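Side-chain contacts in calcineurin-like phosphoesterase domain-containing protein (PDB 1XM7), which is of uncharacterised function but probably acts as a hydrolase of the calcineurin-like phosphoesterase family: residues Met78-Lys83 / Pro125-Met130; Asp97-Ile102 / Arg132-Lys137; Glu165-Asn170 / Lys177-Arg182. One frame throughout, in Å; residues are numbered along the deposited sequence.

Interaction 1: residues Met78-Lys83 / Pro125-Met130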
loop_
_atom_site.group_PDB
_atom_site.type_symbol
_atom_site.label_atom_id
_atom_site.label_comp_id
_atom_site.label_asym_id
_atom_site.label_seq_id
_atom_site.Cartn_x
_atom_site.Cartn_y
_atom_site.Cartn_z
ATOM N N MET A 78 4.872 -6.734 2.709
ATOM C CA MET A 78 3.842 -7.611 3.239
ATOM C C MET A 78 2.922 -7.126 4.342
ATOM O O MET A 78 3.354 -6.560 5.341
ATOM C CB MET A 78 4.495 -8.921 3.664
ATOM C CG MET A 78 5.199 -9.613 2.508
ATOM S SD MET A 78 6.002 -11.115 2.948
ATOM C CE MET A 78 4.659 -12.179 2.919
ATOM N N GLY A 79 1.635 -7.377 4.127
ATOM C CA GLY A 79 0.597 -7.036 5.083
ATOM C C GLY A 79 0.186 -8.306 5.826
ATOM O O GLY A 79 0.713 -9.387 5.553
ATOM N N ASN A 80 -0.758 -8.210 6.753
ATOM C CA ASN A 80 -1.131 -9.396 7.494
ATOM C C ASN A 80 -1.755 -10.514 6.671
ATOM O O ASN A 80 -1.616 -11.691 7.018
ATOM C CB ASN A 80 -2.065 -9.048 8.649
ATOM C CG ASN A 80 -2.419 -10.268 9.491
ATOM O OD1 ASN A 80 -3.596 -10.606 9.646
ATOM N ND2 ASN A 80 -1.399 -10.941 10.031
ATOM N N HIS A 81 -2.443 -10.181 5.586
ATOM C CA HIS A 81 -3.057 -11.240 4.806
ATOM C C HIS A 81 -2.108 -11.835 3.759
ATOM O O HIS A 81 -2.389 -12.888 3.189
ATOM C CB HIS A 81 -4.339 -10.749 4.137
ATOM C CG HIS A 81 -5.174 -11.855 3.562
ATOM N ND1 HIS A 81 -5.958 -12.678 4.342
ATOM C CD2 HIS A 81 -5.322 -12.294 2.289
ATOM C CE1 HIS A 81 -6.556 -13.574 3.575
ATOM N NE2 HIS A 81 -6.187 -13.363 2.325
ATOM N N ASP A 82 -0.986 -11.167 3.513
ATOM C CA ASP A 82 0.001 -11.652 2.548
ATOM C C ASP A 82 0.823 -12.759 3.215
ATOM O O ASP A 82 1.801 -12.465 3.912
ATOM C CB ASP A 82 0.940 -10.510 2.154
ATOM C CG ASP A 82 0.211 -9.336 1.546
ATOM O OD1 ASP A 82 0.680 -8.198 1.725
ATOM O OD2 ASP A 82 -0.821 -9.545 0.878
ATOM N N LYS A 83 0.455 -14.023 3.002
ATOM C CA LYS A 83 1.183 -15.119 3.642
ATOM C C LYS A 83 2.143 -15.950 2.790
ATOM O O LYS A 83 3.275 -16.218 3.214
ATOM C CB LYS A 83 0.197 -16.053 4.358
ATOM C CG LYS A 83 -0.892 -16.653 3.468
ATOM C CD LYS A 83 -1.879 -17.541 4.264
ATOM C CE LYS A 83 -3.132 -17.877 3.434
ATOM N NZ LYS A 83 -4.169 -18.651 4.196
ATOM N N PRO A 125 -1.100 -3.908 17.670
ATOM C CA PRO A 125 -0.287 -2.978 18.460
ATOM C C PRO A 125 1.227 -3.234 18.458
ATOM O O PRO A 125 2.017 -2.284 18.455
ATOM C CB PRO A 125 -0.910 -3.072 19.854
ATOM C CG PRO A 125 -1.564 -4.416 19.862
ATOM C CD PRO A 125 -2.159 -4.506 18.499
ATOM N N ASP A 126 1.626 -4.505 18.451
ATOM C CA ASP A 126 3.049 -4.871 18.438
ATOM C C ASP A 126 3.695 -4.426 17.134
ATOM O O ASP A 126 4.806 -3.906 17.126
ATOM C CB ASP A 126 3.238 -6.389 18.561
ATOM C CG ASP A 126 2.927 -6.922 19.950
ATOM O OD1 ASP A 126 2.722 -8.148 20.072
ATOM O OD2 ASP A 126 2.895 -6.136 20.918
ATOM N N ARG A 127 3.004 -4.643 16.025
ATOM C CA ARG A 127 3.553 -4.263 14.725
ATOM C C ARG A 127 3.570 -2.736 14.561
ATOM O O ARG A 127 4.488 -2.172 13.951
ATOM C CB ARG A 127 2.761 -4.963 13.607
ATOM C CG ARG A 127 2.788 -6.475 13.776
ATOM C CD ARG A 127 1.927 -7.236 12.780
ATOM N NE ARG A 127 1.692 -8.601 13.256
ATOM C CZ ARG A 127 0.965 -9.507 12.612
ATOM N NH1 ARG A 127 0.397 -9.207 11.456
ATOM N NH2 ARG A 127 0.782 -10.707 13.138
ATOM N N GLN A 128 2.568 -2.070 15.125
ATOM C CA GLN A 128 2.516 -0.619 15.064
ATOM C C GLN A 128 3.730 -0.069 15.812
ATOM O O GLN A 128 4.380 0.869 15.362
ATOM C CB GLN A 128 1.243 -0.106 15.723
ATOM C CG GLN A 128 0.006 -0.226 14.872
ATOM C CD GLN A 128 -1.231 0.173 15.640
ATOM O OE1 GLN A 128 -1.143 0.906 16.621
ATOM N NE2 GLN A 128 -2.391 -0.301 15.199
ATOM N N GLU A 129 4.035 -0.661 16.958
ATOM C CA GLU A 129 5.175 -0.222 17.754
ATOM C C GLU A 129 6.506 -0.414 17.034
ATOM O O GLU A 129 7.431 0.371 17.202
ATOM C CB GLU A 129 5.199 -0.972 19.082
ATOM C CG GLU A 129 6.524 -0.910 19.803
ATOM C CD GLU A 129 6.563 -1.832 21.011
ATOM O OE1 GLU A 129 6.012 -2.955 20.930
ATOM O OE2 GLU A 129 7.165 -1.439 22.036
ATOM N N MET A 130 6.608 -1.466 16.240
ATOM C CA MET A 130 7.841 -1.727 15.517
ATOM C C MET A 130 8.061 -0.636 14.476
ATOM O O MET A 130 9.175 -0.142 14.301
ATOM C CB MET A 130 7.769 -3.102 14.855
ATOM C CG MET A 130 7.686 -4.267 15.854
ATOM S SD MET A 130 9.137 -4.364 16.926
ATOM C CE MET A 130 9.601 -5.939 16.591
#

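Interaction 2: residues Asp97-Ile102 / Arg132-Lys137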
loop_
_atom_site.group_PDB
_atom_site.type_symbol
_atom_site.label_atom_id
_atom_site.label_comp_id
_atom_site.label_asym_id
_atom_site.label_seq_id
_atom_site.Cartn_x
_atom_site.Cartn_y
_atom_site.Cartn_z
ATOM N N ASP A 97 9.396 -8.453 3.913
ATOM C CA ASP A 97 8.410 -8.951 4.855
ATOM C C ASP A 97 7.843 -7.999 5.899
ATOM O O ASP A 97 6.824 -8.318 6.513
ATOM C CB ASP A 97 8.909 -10.235 5.528
ATOM C CG ASP A 97 10.269 -10.083 6.145
ATOM O OD1 ASP A 97 11.242 -9.896 5.385
ATOM O OD2 ASP A 97 10.360 -10.154 7.389
ATOM N N PHE A 98 8.463 -6.847 6.125
ATOM C CA PHE A 98 7.881 -5.935 7.100
ATOM C C PHE A 98 8.003 -4.453 6.798
ATOM O O PHE A 98 7.055 -3.710 7.023
ATOM C CB PHE A 98 8.416 -6.204 8.503
ATOM C CG PHE A 98 7.699 -5.420 9.582
ATOM C CD1 PHE A 98 8.256 -4.259 10.114
ATOM C CD2 PHE A 98 6.456 -5.836 10.047
ATOM C CE1 PHE A 98 7.590 -3.527 11.086
ATOM C CE2 PHE A 98 5.780 -5.105 11.023
ATOM C CZ PHE A 98 6.351 -3.949 11.542
ATOM N N TYR A 99 9.154 -4.009 6.304
ATOM C CA TYR A 99 9.310 -2.595 5.979
ATOM C C TYR A 99 10.388 -2.413 4.940
ATOM O O TYR A 99 11.095 -3.351 4.593
ATOM C CB TYR A 99 9.718 -1.790 7.207
ATOM C CG TYR A 99 11.167 -2.002 7.575
ATOM C CD1 TYR A 99 11.582 -3.172 8.199
ATOM C CD2 TYR A 99 12.133 -1.051 7.253
ATOM C CE1 TYR A 99 12.922 -3.393 8.494
ATOM C CE2 TYR A 99 13.479 -1.262 7.540
ATOM C CZ TYR A 99 13.863 -2.435 8.159
ATOM O OH TYR A 99 15.188 -2.655 8.439
ATOM N N LYS A 100 10.521 -1.186 4.462
ATOM C CA LYS A 100 11.540 -0.856 3.481
ATOM C C LYS A 100 11.786 0.622 3.620
ATOM O O LYS A 100 10.848 1.407 3.749
ATOM C CB LYS A 100 11.058 -1.160 2.061
ATOM C CG LYS A 100 12.161 -1.563 1.088
ATOM C CD LYS A 100 12.986 -0.391 0.609
ATOM C CE LYS A 100 13.937 -0.820 -0.505
ATOM N NZ LYS A 100 14.904 -1.846 -0.018
ATOM N N ILE A 101 13.053 1.003 3.618
ATOM C CA ILE A 101 13.388 2.401 3.726
ATOM C C ILE A 101 13.972 2.901 2.419
ATOM O O ILE A 101 14.835 2.258 1.814
ATOM C CB ILE A 101 14.370 2.643 4.874
ATOM C CG1 ILE A 101 13.662 2.361 6.197
ATOM C CG2 ILE A 101 14.868 4.072 4.842
ATOM C CD1 ILE A 101 14.541 2.464 7.406
ATOM N N ILE A 102 13.458 4.037 1.971
ATOM C CA ILE A 102 13.932 4.648 0.741
ATOM C C ILE A 102 14.172 6.128 1.007
ATOM O O ILE A 102 13.629 6.686 1.963
ATOM C CB ILE A 102 12.912 4.467 -0.431
ATOM C CG1 ILE A 102 11.611 5.209 -0.146
ATOM C CG2 ILE A 102 12.603 2.993 -0.627
ATOM C CD1 ILE A 102 10.630 5.135 -1.291
ATOM N N ARG A 132 6.980 2.469 14.518
ATOM C CA ARG A 132 7.383 3.677 15.217
ATOM C C ARG A 132 8.860 3.539 15.570
ATOM O O ARG A 132 9.669 4.421 15.287
ATOM C CB ARG A 132 6.575 3.847 16.501
ATOM C CG ARG A 132 5.083 3.905 16.293
ATOM C CD ARG A 132 4.398 4.517 17.511
ATOM N NE ARG A 132 4.483 3.671 18.697
ATOM C CZ ARG A 132 3.606 2.720 19.006
ATOM N NH1 ARG A 132 2.570 2.492 18.217
ATOM N NH2 ARG A 132 3.759 1.995 20.106
ATOM N N GLU A 133 9.208 2.411 16.176
ATOM C CA GLU A 133 10.583 2.170 16.571
ATOM C C GLU A 133 11.545 2.391 15.418
ATOM O O GLU A 133 12.508 3.153 15.547
ATOM C CB GLU A 133 10.726 0.756 17.133
ATOM C CG GLU A 133 11.439 0.724 18.482
ATOM C CD GLU A 133 11.082 1.921 19.371
ATOM O OE1 GLU A 133 9.892 2.067 19.761
ATOM O OE2 GLU A 133 12.001 2.721 19.669
ATOM N N ILE A 134 11.283 1.746 14.287
ATOM C CA ILE A 134 12.140 1.900 13.107
ATOM C C ILE A 134 12.196 3.368 12.700
ATOM O O ILE A 134 13.273 3.930 12.481
ATOM C CB ILE A 134 11.597 1.099 11.906
ATOM C CG1 ILE A 134 11.811 -0.398 12.126
ATOM C CG2 ILE A 134 12.259 1.578 10.622
ATOM C CD1 ILE A 134 11.096 -1.258 11.096
ATOM N N TYR A 135 11.019 3.974 12.594
ATOM C CA TYR A 135 10.905 5.368 12.214
ATOM C C TYR A 135 11.881 6.200 13.023
ATOM O O TYR A 135 12.700 6.927 12.461
ATOM C CB TYR A 135 9.489 5.866 12.475
ATOM C CG TYR A 135 9.202 7.241 11.909
ATOM C CD1 TYR A 135 8.784 7.403 10.589
ATOM C CD2 TYR A 135 9.299 8.376 12.709
ATOM C CE1 TYR A 135 8.460 8.658 10.084
ATOM C CE2 TYR A 135 8.977 9.634 12.214
ATOM C CZ TYR A 135 8.555 9.770 10.905
ATOM O OH TYR A 135 8.198 11.015 10.432
ATOM N N PHE A 136 11.796 6.081 14.346
ATOM C CA PHE A 136 12.664 6.842 15.242
ATOM C C PHE A 136 14.138 6.485 15.100
ATOM O O PHE A 136 14.989 7.362 14.943
ATOM C CB PHE A 136 12.252 6.628 16.700
ATOM C CG PHE A 136 10.860 7.083 17.020
ATOM C CD1 PHE A 136 10.360 8.275 16.500
ATOM C CD2 PHE A 136 10.054 6.336 17.887
ATOM C CE1 PHE A 136 9.077 8.722 16.843
ATOM C CE2 PHE A 136 8.771 6.771 18.237
ATOM C CZ PHE A 136 8.281 7.966 17.713
ATOM N N LYS A 137 14.425 5.190 15.173
ATOM C CA LYS A 137 15.788 4.683 15.077
ATOM C C LYS A 137 16.505 5.154 13.818
ATOM O O LYS A 137 17.672 5.534 13.873
ATOM C CB LYS A 137 15.778 3.149 15.119
ATOM C CG LYS A 137 17.137 2.473 14.907
ATOM C CD LYS A 137 16.943 0.993 14.539
ATOM C CE LYS A 137 18.261 0.248 14.259
ATOM N NZ LYS A 137 19.026 -0.114 15.502
#

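Interaction 3: residues Glu165-Asn170 / Lys177-Arg182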
loop_
_atom_site.group_PDB
_atom_site.type_symbol
_atom_site.label_atom_id
_atom_site.label_comp_id
_atom_site.label_asym_id
_atom_site.label_seq_id
_atom_site.Cartn_x
_atom_site.Cartn_y
_atom_site.Cartn_z
ATOM N N GLU A 165 5.072 11.854 10.667
ATOM C CA GLU A 165 4.310 12.322 9.519
ATOM C C GLU A 165 4.004 11.105 8.656
ATOM O O GLU A 165 4.847 10.228 8.508
ATOM C CB GLU A 165 5.121 13.353 8.732
ATOM C CG GLU A 165 5.259 14.682 9.454
ATOM C CD GLU A 165 3.907 15.302 9.795
ATOM O OE1 GLU A 165 3.867 16.270 10.591
ATOM O OE2 GLU A 165 2.880 14.823 9.263
ATOM N N CYS A 166 2.809 11.040 8.085
ATOM C CA CYS A 166 2.451 9.879 7.281
ATOM C C CYS A 166 1.376 10.135 6.231
ATOM O O CYS A 166 0.730 11.179 6.215
ATOM C CB CYS A 166 1.968 8.755 8.206
ATOM S SG CYS A 166 0.416 9.174 9.074
ATOM N N ILE A 167 1.197 9.157 5.353
ATOM C CA ILE A 167 0.185 9.219 4.312
ATOM C C ILE A 167 -0.308 7.797 4.085
ATOM O O ILE A 167 0.488 6.864 3.973
ATOM C CB ILE A 167 0.739 9.781 2.998
ATOM C CG1 ILE A 167 0.123 9.004 1.837
ATOM C CG2 ILE A 167 2.253 9.762 3.006
ATOM C CD1 ILE A 167 0.888 9.093 0.558
ATOM N N ASN A 168 -1.625 7.646 4.020
ATOM C CA ASN A 168 -2.256 6.348 3.850
ATOM C C ASN A 168 -2.407 5.988 2.374
ATOM O O ASN A 168 -3.195 6.613 1.667
ATOM C CB ASN A 168 -3.630 6.377 4.513
ATOM C CG ASN A 168 -4.218 5.002 4.698
ATOM O OD1 ASN A 168 -3.999 4.113 3.883
ATOM N ND2 ASN A 168 -4.985 4.823 5.766
ATOM N N ALA A 169 -1.666 4.975 1.919
ATOM C CA ALA A 169 -1.712 4.533 0.525
ATOM C C ALA A 169 -2.858 3.566 0.187
ATOM O O ALA A 169 -2.960 3.093 -0.946
ATOM C CB ALA A 169 -0.400 3.903 0.156
ATOM N N ASN A 170 -3.711 3.276 1.168
ATOM C CA ASN A 170 -4.846 2.368 0.983
ATOM C C ASN A 170 -5.772 2.887 -0.108
ATOM O O ASN A 170 -6.159 4.048 -0.094
ATOM C CB ASN A 170 -5.621 2.231 2.299
ATOM C CG ASN A 170 -6.773 1.238 2.210
ATOM O OD1 ASN A 170 -6.999 0.458 3.135
ATOM N ND2 ASN A 170 -7.511 1.272 1.108
ATOM N N LYS A 177 -6.565 4.828 -6.555
ATOM C CA LYS A 177 -5.483 5.324 -7.407
ATOM C C LYS A 177 -4.156 5.305 -6.638
ATOM O O LYS A 177 -4.109 5.623 -5.446
ATOM C CB LYS A 177 -5.763 6.756 -7.861
ATOM C CG LYS A 177 -6.927 6.912 -8.806
ATOM C CD LYS A 177 -7.078 8.361 -9.212
ATOM C CE LYS A 177 -8.363 8.564 -9.992
ATOM N NZ LYS A 177 -8.625 10.008 -10.282
ATOM N N PRO A 178 -3.057 4.931 -7.311
ATOM C CA PRO A 178 -1.774 4.904 -6.609
ATOM C C PRO A 178 -1.430 6.328 -6.263
ATOM O O PRO A 178 -1.985 7.257 -6.834
ATOM C CB PRO A 178 -0.827 4.354 -7.655
ATOM C CG PRO A 178 -1.371 4.971 -8.916
ATOM C CD PRO A 178 -2.864 4.732 -8.760
ATOM N N ILE A 179 -0.526 6.514 -5.321
ATOM C CA ILE A 179 -0.124 7.855 -4.965
ATOM C C ILE A 179 1.193 8.095 -5.668
ATOM O O ILE A 179 2.060 7.230 -5.691
ATOM C CB ILE A 179 0.029 7.994 -3.457
ATOM C CG1 ILE A 179 -1.359 8.018 -2.828
ATOM C CG2 ILE A 179 0.802 9.245 -3.122
ATOM C CD1 ILE A 179 -1.354 7.983 -1.337
ATOM N N SER A 180 1.327 9.262 -6.274
ATOM C CA SER A 180 2.537 9.593 -6.998
ATOM C C SER A 180 3.592 10.135 -6.050
ATOM O O SER A 180 3.292 10.494 -4.909
ATOM C CB SER A 180 2.229 10.630 -8.076
ATOM O OG SER A 180 3.365 10.855 -8.893
ATOM N N GLU A 181 4.833 10.182 -6.523
ATOM C CA GLU A 181 5.917 10.704 -5.714
ATOM C C GLU A 181 5.711 12.215 -5.642
ATOM O O GLU A 181 6.422 12.927 -4.932
ATOM C CB GLU A 181 7.276 10.367 -6.342
ATOM C CG GLU A 181 7.638 11.171 -7.577
ATOM C CD GLU A 181 9.071 10.920 -8.035
ATOM O OE1 GLU A 181 9.700 11.790 -8.645
ATOM O OE2 GLU A 181 9.591 9.725 -7.750
ATOM N N ARG A 182 4.719 12.695 -6.383
ATOM C CA ARG A 182 4.398 14.113 -6.405
ATOM C C ARG A 182 3.847 14.525 -5.059
ATOM O O ARG A 182 4.331 15.473 -4.445
ATOM C CB ARG A 182 3.361 14.407 -7.487
ATOM C CG ARG A 182 3.905 14.359 -8.912
ATOM C CD ARG A 182 4.225 15.755 -9.462
ATOM N NE ARG A 182 5.345 16.420 -8.787
ATOM C CZ ARG A 182 5.225 17.396 -7.883
ATOM N NH1 ARG A 182 4.023 17.844 -7.524
ATOM N NH2 ARG A 182 6.316 17.930 -7.338
HETATM O O HOH W 1 -4.126 4.059 -3.376
#

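Interaction 1: residues Met78-Lys83 / Pro125-Met130
Asn80 and Arg127 carry this whole contact. Asn80 belongs to the run Gly79-Asn80-His81-Asp82, which matches the Gly-Asn-His-Asp signature of calcineurin-like phosphoesterases. In metal-bound relatives the asparagine of this signature is a metal ligand.

The two side chains cross at about a right angle. The amide of Asn80 comes to the guanidinium edge of Arg127, near its plane, while the two flat groups are turned 52° apart. As modelled, Asn80 ND2 lies 2.9 Å from Arg127 NH1. The amide is probably turned over in the model, so the nature of this pair is unsettled. The carbon end of Asn80 is near as well, with CB 3.7 Å from Arg127 NH1.

Asn80 holds CG opposite the backbone N (chi1 -177°), which sends the amide out of the loop toward the helix. Arg127 spans the rest of the distance with a chain extended from CG to NE; the nearest CA atoms, Asn80 to Arg127, are 10.0 Å apart. Its NH1 also hydrogen-bonds the hydroxyl of Tyr114, a firmer partner that helps fix the guanidinium. A leucine in place of Arg127 offers no N-H to the Tyr114 hydroxyl, which would probably be left without this mate and less fixed in its rotation.

The loop is shaped from within. Asp82 N bonds Gly79 O at 3.2 Å. Both Asp82 oxygens accept further backbone N-H groups, OD1 from Asp52 and OD2 from Phe53. Gly79 N gives a nearly straight hydrogen bond of 2.7 Å to the anti side of Asp82 OD1, 34° out of the carboxylate plane.

Interaction 2: residues Asp97-Ile102 / Arg132-Lys137
Ile134 CD1 sits over one face of the Tyr99 ring, and it also reaches the edge of the Phe98 ring. Over Tyr99 the methyl makes a CH-pi contact, 3.7 Å from the ring centroid and 18° off the normal. It is shifted toward the CG-CD1 side, and CD1 of Tyr99 is its nearest atom at 3.5 Å. Within the segment, Ile101 CG1, two residues on, lies near the plane of the Tyr99 ring, and Tyr99 CD1 near that of Phe98. At Phe98 the approach is looser, 4.2 Å from CE1 to Ile134 CD1.

Tyr99 carries CG between its backbone N and carbonyl carbon. This first torsion (chi1 75°) brings the ring to the helix side, and the second (-75°) presents its face. Ile134 uses both branches. The CG1 arm delivers CD1 to the two rings. The CG2 methyl slides past Ile101, 4.0 Å from its CD1. Within segment 132-137, Ile134 alone makes the contact, set against three side chains, and it touches Leu110 of the next strand too. No hydrogen bond joins the segments.

Helix 125-137 packs here on the edge strand 99-104 of its mixed sheet, a helix-on-sheet layer of the alpha-beta-beta-alpha sandwich known from this family.

Interaction 3: residues Glu165-Asn170 / Lys177-Arg182
The backbones come nearest at Ala169 and Ile179, with CA atoms 6.6 Å apart, and no direct hydrogen bond links the two segments. Ile179 makes the contact from its side. Its CD1 lies 3.9 Å from Ala169 CA and 3.8 Å from Asn168 O. Ile167 reaches toward it tip to tip, with its CG1 3.6 Å from Ile179 CD1. The two CD1 methyls are modelled too close to be trusted, so that detail is doubtful. Ile179 has CG1 beside its backbone N (chi1 -74°), and this arm carries CD1 across to the other segment.

Beside this apolar patch a water lies within hydrogen-bonding distance of a carbonyl of each segment, 2.9 Å from Ala169 O and 2.6 Å from Lys177 O, though it has more acceptors in reach than protons to give.

Asn168 points away and shapes its own turn. Its OD1 accepts from Asn170 N at 2.9 Å, an Asx turn where the strand gives way to loop. Its ND2 is held by Val148 O, so both ends of the amide are used.

Cys166, two residues before Asn168, is disulfide-bonded to Cys159. Strand 166-168 edges one mixed sheet and the short, weakly bonded strand 179-180 edges the other, so the isoleucines meet between the two central sheets of a calcineurin-like phosphoesterase sandwich.

Interactions 1 and 2 share helix 125-137, and their centres are 12 Å apart. They touch directly: Phe98 CZ is 3.5 Å from Arg127 O and 3.7 Å from Met130 CB. Interaction 2 meets interaction 3 through a probable hydrogen bond of 3.2 Å between Tyr135 OH and Glu165 N, which ties the helix to the chain at strand 166-168. Interactions 1 and 3 do not touch. Their nearest atoms are about 11 Å apart, and they lie on opposite sides of the chain's centre. Both border the probable active site: interaction 1 holds the Gly-Asn-His-Asp signature, and in interaction 3 Asn170 packs on Asp9, which in relatives belongs to the metal site.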